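Long-range contact in uncharacterized protein MJ0764 (Methanocaldococcus jannaschii, PDB 2B8M), which is of unknown function but adopts the RmlC-like cupin fold, a double-stranded beta-helix that in relatives often houses a metal or small-molecule site: residues 46-52 and 96-102. Sequence-based numbering, arbitrary orientation.
Sequences NSYVHLI and FFVVKAP. With SO4 (sulfate ion), chain B.
Antiparallel strands are held first by paired backbone hydrogen bonds, and here two such rings set the register. His50 N gives to Val99 O at 2.9 Å and Val99 N to His50 O at 2.8 Å; Ile52 N reaches Phe97 O at 2.7 Å and Phe97 N Ile52 O at 2.9 Å. Val49–Lys100 and Leu51–Val98 form the non-hydrogen-bonded pairs, CA atoms 4.8 Å apart. The axes of strands 49-52 and 96-100 come within 4.6 Å, their directions 162° apart. Ala101 N to Tyr48 O, 3.2 Å, carries the ladder onward, and beyond it a side chain takes over: Ser47 OG (chi1 t) donates to Pro102 O at 2.5 Å, the proline following a cis peptide bond. Lys100, just before Ala101, donates from NZ to Asn46 OD1 at 2.7 Å. Asn46 ND2 donates to O4 of a sulfate, probably from the crystallisation liquor, at 3.1 Å. A water joins His50 ND1 (2.7 Å) to Val99 O (3.0 Å).

Side chains alternate between the faces. Leu51 CD2 packs on Val98 CG2 at 3.8 Å and, with Phe96, against Met58 of the opposing sheet; on the other face Ile52 CD1 touches Val99 CG2 at 3.8 Å, while Ile52 packs on Phe97 of the second subunit and Phe97 on its Ile52. Strands 28-35 and 74-78 flank the pair, making both inner strands of one sheet of the cupin double-stranded beta-helix.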
ATOM      1  N   ASN A  46      10.933 -10.617  -7.146  1.00 20.00           N
ATOM      2  CA  ASN A  46      10.759 -11.985  -6.644  1.00 19.75           C
ATOM      3  C   ASN A  46       9.323 -12.285  -6.222  1.00 21.47           C
ATOM      4  O   ASN A  46       9.054 -13.330  -5.646  1.00 21.34           O
ATOM      5  CB  ASN A  46      11.724 -12.326  -5.493  1.00 23.73           C
ATOM      6  CG  ASN A  46      11.531 -11.456  -4.250  1.00 25.40           C
ATOM      7  OD1 ASN A  46      10.641 -10.584  -4.171  1.00 23.08           O
ATOM      8  ND2 ASN A  46      12.378 -11.703  -3.257  1.00 27.27           N
ATOM      9  N   SER A  47       8.424 -11.372  -6.536  1.00 18.54           N
ATOM     10  CA  SER A  47       7.011 -11.673  -6.539  1.00 21.13           C
ATOM     11  C   SER A  47       6.338 -10.687  -7.440  1.00 18.60           C
ATOM     12  O   SER A  47       6.990  -9.883  -8.106  1.00 20.54           O
ATOM     13  CB  SER A  47       6.426 -11.617  -5.122  1.00 20.75           C
ATOM     14  OG  SER A  47       5.090 -12.169  -5.015  1.00 19.90           O
ATOM     15  N   TYR A  48       5.003 -10.698  -7.418  1.00 18.40           N
ATOM     16  CA  TYR A  48       4.210  -9.720  -8.128  1.00 18.37           C
ATOM     17  C   TYR A  48       4.192  -8.433  -7.303  1.00 18.58           C
ATOM     18  O   TYR A  48       3.900  -8.442  -6.095  1.00 22.27           O
ATOM     19  CB  TYR A  48       2.793 -10.254  -8.387  1.00 18.52           C
ATOM     20  CG  TYR A  48       2.797 -11.441  -9.261  1.00 18.81           C
ATOM     21  CD1 TYR A  48       2.762 -11.312 -10.644  1.00 19.01           C
ATOM     22  CD2 TYR A  48       2.911 -12.713  -8.710  1.00 25.26           C
ATOM     23  CE1 TYR A  48       2.791 -12.449 -11.441  1.00 19.37           C
ATOM     24  CE2 TYR A  48       2.961 -13.820  -9.490  1.00 25.33           C
ATOM     25  CZ  TYR A  48       2.900 -13.684 -10.869  1.00 23.44           C
ATOM     26  OH  TYR A  48       2.977 -14.824 -11.681  1.00 23.08           O
ATOM     27  N   VAL A  49       4.525  -7.319  -7.955  1.00 17.72           N
ATOM     28  CA  VAL A  49       4.828  -6.044  -7.256  1.00 19.33           C
ATOM     29  C   VAL A  49       3.868  -4.949  -7.643  1.00 21.81           C
ATOM     30  O   VAL A  49       3.549  -4.777  -8.816  1.00 20.50           O
ATOM     31  CB  VAL A  49       6.262  -5.562  -7.574  1.00 20.34           C
ATOM     32  CG1 VAL A  49       6.582  -4.163  -6.951  1.00 23.29           C
ATOM     33  CG2 VAL A  49       7.272  -6.603  -7.144  1.00 26.58           C
ATOM     34  N   HIS A  50       3.440  -4.199  -6.636  1.00 19.96           N
ATOM     35  CA  HIS A  50       2.791  -2.909  -6.824  1.00 18.31           C
ATOM     36  C   HIS A  50       3.465  -1.821  -6.012  1.00 21.50           C
ATOM     37  O   HIS A  50       3.725  -1.988  -4.822  1.00 22.55           O
ATOM     38  CB  HIS A  50       1.298  -2.944  -6.489  1.00 18.15           C
ATOM     39  CG  HIS A  50       0.491  -3.775  -7.417  1.00 22.33           C
ATOM     40  ND1 HIS A  50       0.379  -5.139  -7.269  1.00 19.34           N
ATOM     41  CD2 HIS A  50      -0.210  -3.453  -8.535  1.00 23.75           C
ATOM     42  CE1 HIS A  50      -0.399  -5.613  -8.234  1.00 19.39           C
ATOM     43  NE2 HIS A  50      -0.726  -4.622  -9.037  1.00 23.09           N
ATOM     44  N   LEU A  51       3.755  -0.736  -6.707  1.00 18.13           N
ATOM     45  CA  LEU A  51       4.493   0.403  -6.208  1.00 17.36           C
ATOM     46  C   LEU A  51       3.460   1.510  -6.031  1.00 20.57           C
ATOM     47  O   LEU A  51       2.873   1.970  -6.992  1.00 22.58           O
ATOM     48  CB  LEU A  51       5.576   0.830  -7.235  1.00 20.38           C
ATOM     49  CG  LEU A  51       6.573  -0.281  -7.566  1.00 16.71           C
ATOM     50  CD1 LEU A  51       7.501   0.190  -8.675  1.00 24.57           C
ATOM     51  CD2 LEU A  51       7.336  -0.685  -6.327  1.00 24.45           C
ATOM     52  N   ILE A  52       3.223   1.927  -4.790  1.00 20.10           N
ATOM     53  CA  ILE A  52       2.222   2.952  -4.513  1.00 20.30           C
ATOM     54  C   ILE A  52       2.945   4.267  -4.244  1.00 19.75           C
ATOM     55  O   ILE A  52       3.557   4.465  -3.188  1.00 20.73           O
ATOM     56  CB  ILE A  52       1.325   2.558  -3.297  1.00 19.15           C
ATOM     57  CG1 ILE A  52       0.624   1.209  -3.509  1.00 20.36           C
ATOM     58  CG2 ILE A  52       0.331   3.676  -3.056  1.00 20.26           C
ATOM     59  CD1 ILE A  52      -0.002   0.622  -2.258  1.00 21.85           C
ATOM     60  N   PHE A  96       7.340   5.949  -1.662  1.00 19.15           N
ATOM     61  CA  PHE A  96       6.407   4.913  -2.150  1.00 20.61           C
ATOM     62  C   PHE A  96       6.301   3.748  -1.182  1.00 21.10           C
ATOM     63  O   PHE A  96       7.189   3.547  -0.342  1.00 21.40           O
ATOM     64  CB  PHE A  96       6.727   4.445  -3.572  1.00 20.76           C
ATOM     65  CG  PHE A  96       8.084   3.911  -3.747  1.00 16.77           C
ATOM     66  CD1 PHE A  96       9.164   4.760  -3.817  1.00 22.16           C
ATOM     67  CD2 PHE A  96       8.306   2.552  -3.849  1.00 19.26           C
ATOM     68  CE1 PHE A  96      10.465   4.250  -3.993  1.00 20.24           C
ATOM     69  CE2 PHE A  96       9.569   2.030  -4.005  1.00 22.39           C
ATOM     70  CZ  PHE A  96      10.664   2.881  -4.061  1.00 19.90           C
ATOM     71  N   PHE A  97       5.214   3.003  -1.305  1.00 20.47           N
ATOM     72  CA  PHE A  97       5.106   1.689  -0.714  1.00 19.74           C
ATOM     73  C   PHE A  97       5.272   0.623  -1.761  1.00 18.51           C
ATOM     74  O   PHE A  97       4.883   0.809  -2.907  1.00 22.51           O
ATOM     75  CB  PHE A  97       3.772   1.500   0.002  1.00 20.66           C
ATOM     76  CG  PHE A  97       3.587   2.462   1.136  1.00 20.42           C
ATOM     77  CD1 PHE A  97       3.046   3.727   0.920  1.00 25.31           C
ATOM     78  CD2 PHE A  97       3.993   2.110   2.419  1.00 20.70           C
ATOM     79  CE1 PHE A  97       2.933   4.597   1.973  1.00 26.12           C
ATOM     80  CE2 PHE A  97       3.851   2.979   3.469  1.00 22.48           C
ATOM     81  CZ  PHE A  97       3.337   4.214   3.250  1.00 21.98           C
ATOM     82  N   VAL A  98       5.824  -0.499  -1.323  1.00 20.03           N
ATOM     83  CA  VAL A  98       5.998  -1.666  -2.154  1.00 20.16           C
ATOM     84  C   VAL A  98       5.118  -2.747  -1.556  1.00 20.46           C
ATOM     85  O   VAL A  98       5.246  -3.042  -0.384  1.00 21.33           O
ATOM     86  CB  VAL A  98       7.447  -2.164  -2.142  1.00 21.05           C
ATOM     87  CG1 VAL A  98       7.601  -3.394  -2.962  1.00 23.60           C
ATOM     88  CG2 VAL A  98       8.401  -1.090  -2.654  1.00 21.23           C
ATOM     89  N   VAL A  99       4.207  -3.293  -2.368  1.00 21.66           N
ATOM     90  CA  VAL A  99       3.317  -4.348  -1.940  1.00 19.92           C
ATOM     91  C   VAL A  99       3.659  -5.562  -2.782  1.00 19.62           C
ATOM     92  O   VAL A  99       3.702  -5.505  -4.008  1.00 21.53           O
ATOM     93  CB  VAL A  99       1.840  -3.965  -2.148  1.00 20.93           C
ATOM     94  CG1 VAL A  99       0.927  -5.172  -1.885  1.00 24.06           C
ATOM     95  CG2 VAL A  99       1.472  -2.753  -1.325  1.00 24.57           C
ATOM     96  N   LYS A 100       3.935  -6.676  -2.125  1.00 22.18           N
ATOM     97  CA  LYS A 100       4.310  -7.881  -2.845  1.00 22.24           C
ATOM     98  C   LYS A 100       3.417  -9.011  -2.387  1.00 21.88           C
ATOM     99  O   LYS A 100       3.265  -9.264  -1.191  1.00 21.95           O
ATOM    100  CB  LYS A 100       5.789  -8.206  -2.626  1.00 21.33           C
ATOM    101  CG  LYS A 100       6.750  -7.118  -3.073  1.00 27.26           C
ATOM    102  CD  LYS A 100       8.113  -7.314  -2.464  1.00 28.73           C
ATOM    103  CE  LYS A 100       8.720  -8.613  -2.880  1.00 28.04           C
ATOM    104  NZ  LYS A 100      10.060  -8.823  -2.270  1.00 31.76           N
ATOM    105  N   ALA A 101       2.806  -9.689  -3.354  1.00 20.23           N
ATOM    106  CA  ALA A 101       1.941 -10.837  -3.051  1.00 18.68           C
ATOM    107  C   ALA A 101       1.961 -11.789  -4.218  1.00 23.60           C
ATOM    108  O   ALA A 101       1.850 -11.376  -5.382  1.00 19.41           O
ATOM    109  CB  ALA A 101       0.523 -10.405  -2.760  1.00 19.80           C
ATOM    110  N   PRO A 102       2.097 -13.076  -3.918  1.00 21.08           N
ATOM    111  CA  PRO A 102       2.219 -13.671  -2.574  1.00 22.53           C
ATOM    112  C   PRO A 102       3.642 -13.487  -2.024  1.00 23.84           C
ATOM    113  O   PRO A 102       4.493 -12.910  -2.694  1.00 23.38           O
ATOM    114  CB  PRO A 102       1.983 -15.148  -2.857  1.00 20.73           C
ATOM    115  CG  PRO A 102       2.530 -15.332  -4.226  1.00 23.04           C
ATOM    116  CD  PRO A 102       2.172 -14.097  -4.968  1.00 23.28           C
TER
HETATM  117  S   SO4 B 117      12.666  -9.855  -0.161  1.00 36.42           S
HETATM  118  O1  SO4 B 117      11.697 -10.948  -0.049  1.00 46.10           O
HETATM  119  O2  SO4 B 117      12.438  -8.884   0.914  1.00 48.67           O
HETATM  120  O3  SO4 B 117      14.031 -10.371  -0.058  1.00 52.71           O
HETATM  121  O4  SO4 B 117      12.515  -9.193  -1.450  1.00 55.28           O
HETATM  122  O   HOH W   1       1.319  -6.733  -5.251  1.00 10.78           O